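Local coordinates for secreted protein ASP-2 (PDB 1U53) that is a secreted pathogenesis-related-1 protein of the hookworm Necator americanus, studied as a vaccine antigen for human infection, whose molecular activity is not firmly established, at residues Glu22-Leu27 and Val159-Gly164. Numbering follows the deposited sequence.
Sequences EMHNSL and VVCQYG. Unlike the reference sequence in segment 22-27: M23 (reference Leu).
The imidazole of H24 meets the phenol end of Y163 with its NE2/CD2 side, joining helix 14-32 to strand 157-164 in the alpha-beta-alpha sandwich of the CAP (PR-1) fold. The two backbones stand well apart: their closest CA atoms, of H24 and C161, are separated by 10.8 Å, and the 103 Å² buried between the segments comes from H24, C161 and Y163, whose contacts within 4.5 Å are all between side-chain atoms. Its centre is a hydrogen bond of 2.8 Å between H24 NE2 and Y163 OH, moderately bent at 153°, with the hydroxyl near the plane of the imidazole at its edge. Beside this bond, H24 CD2 lies 3.7 Å from Y163 CE1, in the plane of the phenol ring at its rim. The ring planes are inclined at 48° with centroids 5.5 Å apart, an oblique aromatic pair.

Both ends of the bond have further anchors. H24 ND1 is hydrogen-bonded to F20 O, one turn earlier on the same helix, so both imidazole nitrogens are engaged and the ring's rotation is fixed. On the strand side, N86 ND2 of the adjoining strand 84-90 also bonds to Y163 OH, giving this buried hydroxyl two polar partners. The CB of Y163 does not lead directly to the helix; with CG anti to the carbonyl carbon (chi1 -69°), the long side chain still brings its hydroxyl to H24. M138 of helix 133-138 touches the side chains of both H24 and Y163. C161, disulfide-bonded to C148 of the neighbouring strand, supplies a looser, oblique sulfur-aromatic contact: its SG is 5.3 Å from the H24 ring centroid and comes nearest at CE1, 4.4 Å away.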
loop_
_atom_site.group_PDB
_atom_site.type_symbol
_atom_site.label_atom_id
_atom_site.label_comp_id
_atom_site.label_asym_id
_atom_site.label_seq_id
_atom_site.Cartn_x
_atom_site.Cartn_y
_atom_site.Cartn_z
ATOM N N GLU A 22 7.052 -7.320 -0.469
ATOM C CA GLU A 22 6.836 -8.173 -1.668
ATOM C C GLU A 22 5.400 -8.138 -2.180
ATOM O O GLU A 22 5.186 -8.041 -3.406
ATOM C CB GLU A 22 7.241 -9.608 -1.336
ATOM C CG GLU A 22 8.745 -9.638 -1.131
ATOM C CD GLU A 22 9.246 -10.953 -0.653
ATOM O OE1 GLU A 22 8.440 -11.911 -0.646
ATOM O OE2 GLU A 22 10.449 -11.004 -0.273
ATOM N N MET A 23 4.438 -8.206 -1.259
ATOM C CA MET A 23 3.015 -8.121 -1.599
ATOM C C MET A 23 2.720 -6.788 -2.238
ATOM O O MET A 23 2.010 -6.700 -3.225
ATOM C CB MET A 23 2.124 -8.207 -0.365
ATOM C CG MET A 23 2.168 -9.450 0.326
ATOM S SD MET A 23 0.679 -10.448 0.207
ATOM C CE MET A 23 -0.729 -9.634 -0.357
ATOM N N HIS A 24 3.250 -5.703 -1.666
ATOM C CA HIS A 24 2.976 -4.415 -2.332
ATOM C C HIS A 24 3.528 -4.343 -3.739
ATOM O O HIS A 24 2.839 -3.895 -4.680
ATOM C CB HIS A 24 3.486 -3.231 -1.510
ATOM C CG HIS A 24 2.532 -2.796 -0.427
ATOM N ND1 HIS A 24 2.324 -3.502 0.741
ATOM C CD2 HIS A 24 1.754 -1.688 -0.343
ATOM C CE1 HIS A 24 1.430 -2.864 1.485
ATOM N NE2 HIS A 24 1.073 -1.756 0.843
ATOM N N ASN A 25 4.785 -4.770 -3.917
ATOM C CA ASN A 25 5.365 -4.686 -5.273
ATOM C C ASN A 25 4.734 -5.663 -6.246
ATOM O O ASN A 25 4.525 -5.330 -7.422
ATOM C CB ASN A 25 6.863 -4.842 -5.243
ATOM C CG ASN A 25 7.532 -3.576 -4.809
ATOM O OD1 ASN A 25 7.069 -2.500 -5.149
ATOM N ND2 ASN A 25 8.601 -3.695 -4.016
ATOM N N SER A 26 4.374 -6.834 -5.743
ATOM C CA SER A 26 3.670 -7.825 -6.561
ATOM C C SER A 26 2.345 -7.267 -7.104
ATOM O O SER A 26 2.022 -7.422 -8.259
ATOM C CB SER A 26 3.327 -9.028 -5.682
ATOM O OG SER A 26 2.551 -9.998 -6.385
ATOM N N LEU A 27 1.557 -6.682 -6.225
ATOM C CA LEU A 27 0.239 -6.207 -6.593
ATOM C C LEU A 27 0.350 -4.947 -7.442
ATOM O O LEU A 27 -0.424 -4.795 -8.415
ATOM C CB LEU A 27 -0.570 -5.967 -5.306
ATOM C CG LEU A 27 -0.918 -7.256 -4.556
ATOM C CD1 LEU A 27 -1.450 -6.988 -3.148
ATOM C CD2 LEU A 27 -1.958 -8.047 -5.330
ATOM N N VAL A 159 -2.639 -3.456 12.471
ATOM C CA VAL A 159 -1.617 -3.313 11.424
ATOM C C VAL A 159 -1.711 -1.919 10.888
ATOM O O VAL A 159 -2.794 -1.461 10.496
ATOM C CB VAL A 159 -1.910 -4.266 10.252
ATOM C CG1 VAL A 159 -0.949 -4.069 9.092
ATOM C CG2 VAL A 159 -1.903 -5.741 10.754
ATOM N N VAL A 160 -0.574 -1.272 10.792
ATOM C CA VAL A 160 -0.505 0.039 10.183
ATOM C C VAL A 160 0.621 0.031 9.176
ATOM O O VAL A 160 1.741 -0.330 9.506
ATOM C CB VAL A 160 -0.185 1.089 11.283
ATOM C CG1 VAL A 160 -0.053 2.516 10.697
ATOM C CG2 VAL A 160 -1.279 1.112 12.325
ATOM N N CYS A 161 0.342 0.453 7.933
ATOM C CA CYS A 161 1.420 0.758 6.977
ATOM C C CYS A 161 1.432 2.253 6.657
ATOM O O CYS A 161 0.364 2.866 6.560
ATOM C CB CYS A 161 1.198 0.037 5.649
ATOM S SG CYS A 161 1.631 -1.724 5.736
ATOM N N GLN A 162 2.613 2.845 6.533
ATOM C CA GLN A 162 2.661 4.230 6.050
ATOM C C GLN A 162 3.453 4.270 4.741
ATOM O O GLN A 162 4.197 3.355 4.435
ATOM C CB GLN A 162 3.198 5.206 7.120
ATOM C CG GLN A 162 2.140 5.406 8.200
ATOM C CD GLN A 162 2.611 6.152 9.452
ATOM O OE1 GLN A 162 3.757 6.583 9.514
ATOM N NE2 GLN A 162 1.705 6.326 10.445
ATOM N N TYR A 163 3.291 5.374 4.002
ATOM C CA TYR A 163 3.590 5.430 2.563
ATOM C C TYR A 163 4.210 6.791 2.236
ATOM O O TYR A 163 3.570 7.847 2.504
ATOM C CB TYR A 163 2.249 5.334 1.816
ATOM C CG TYR A 163 1.619 3.970 1.949
ATOM C CD1 TYR A 163 1.888 2.976 1.012
ATOM C CD2 TYR A 163 0.720 3.692 2.976
ATOM C CE1 TYR A 163 1.296 1.692 1.157
ATOM C CE2 TYR A 163 0.113 2.407 3.118
ATOM C CZ TYR A 163 0.371 1.453 2.194
ATOM O OH TYR A 163 -0.204 0.213 2.383
ATOM N N GLY A 164 5.424 6.773 1.673
ATOM C CA GLY A 164 6.189 8.011 1.287
ATOM C C GLY A 164 6.402 8.089 -0.201
ATOM O O GLY A 164 6.944 7.153 -0.731
#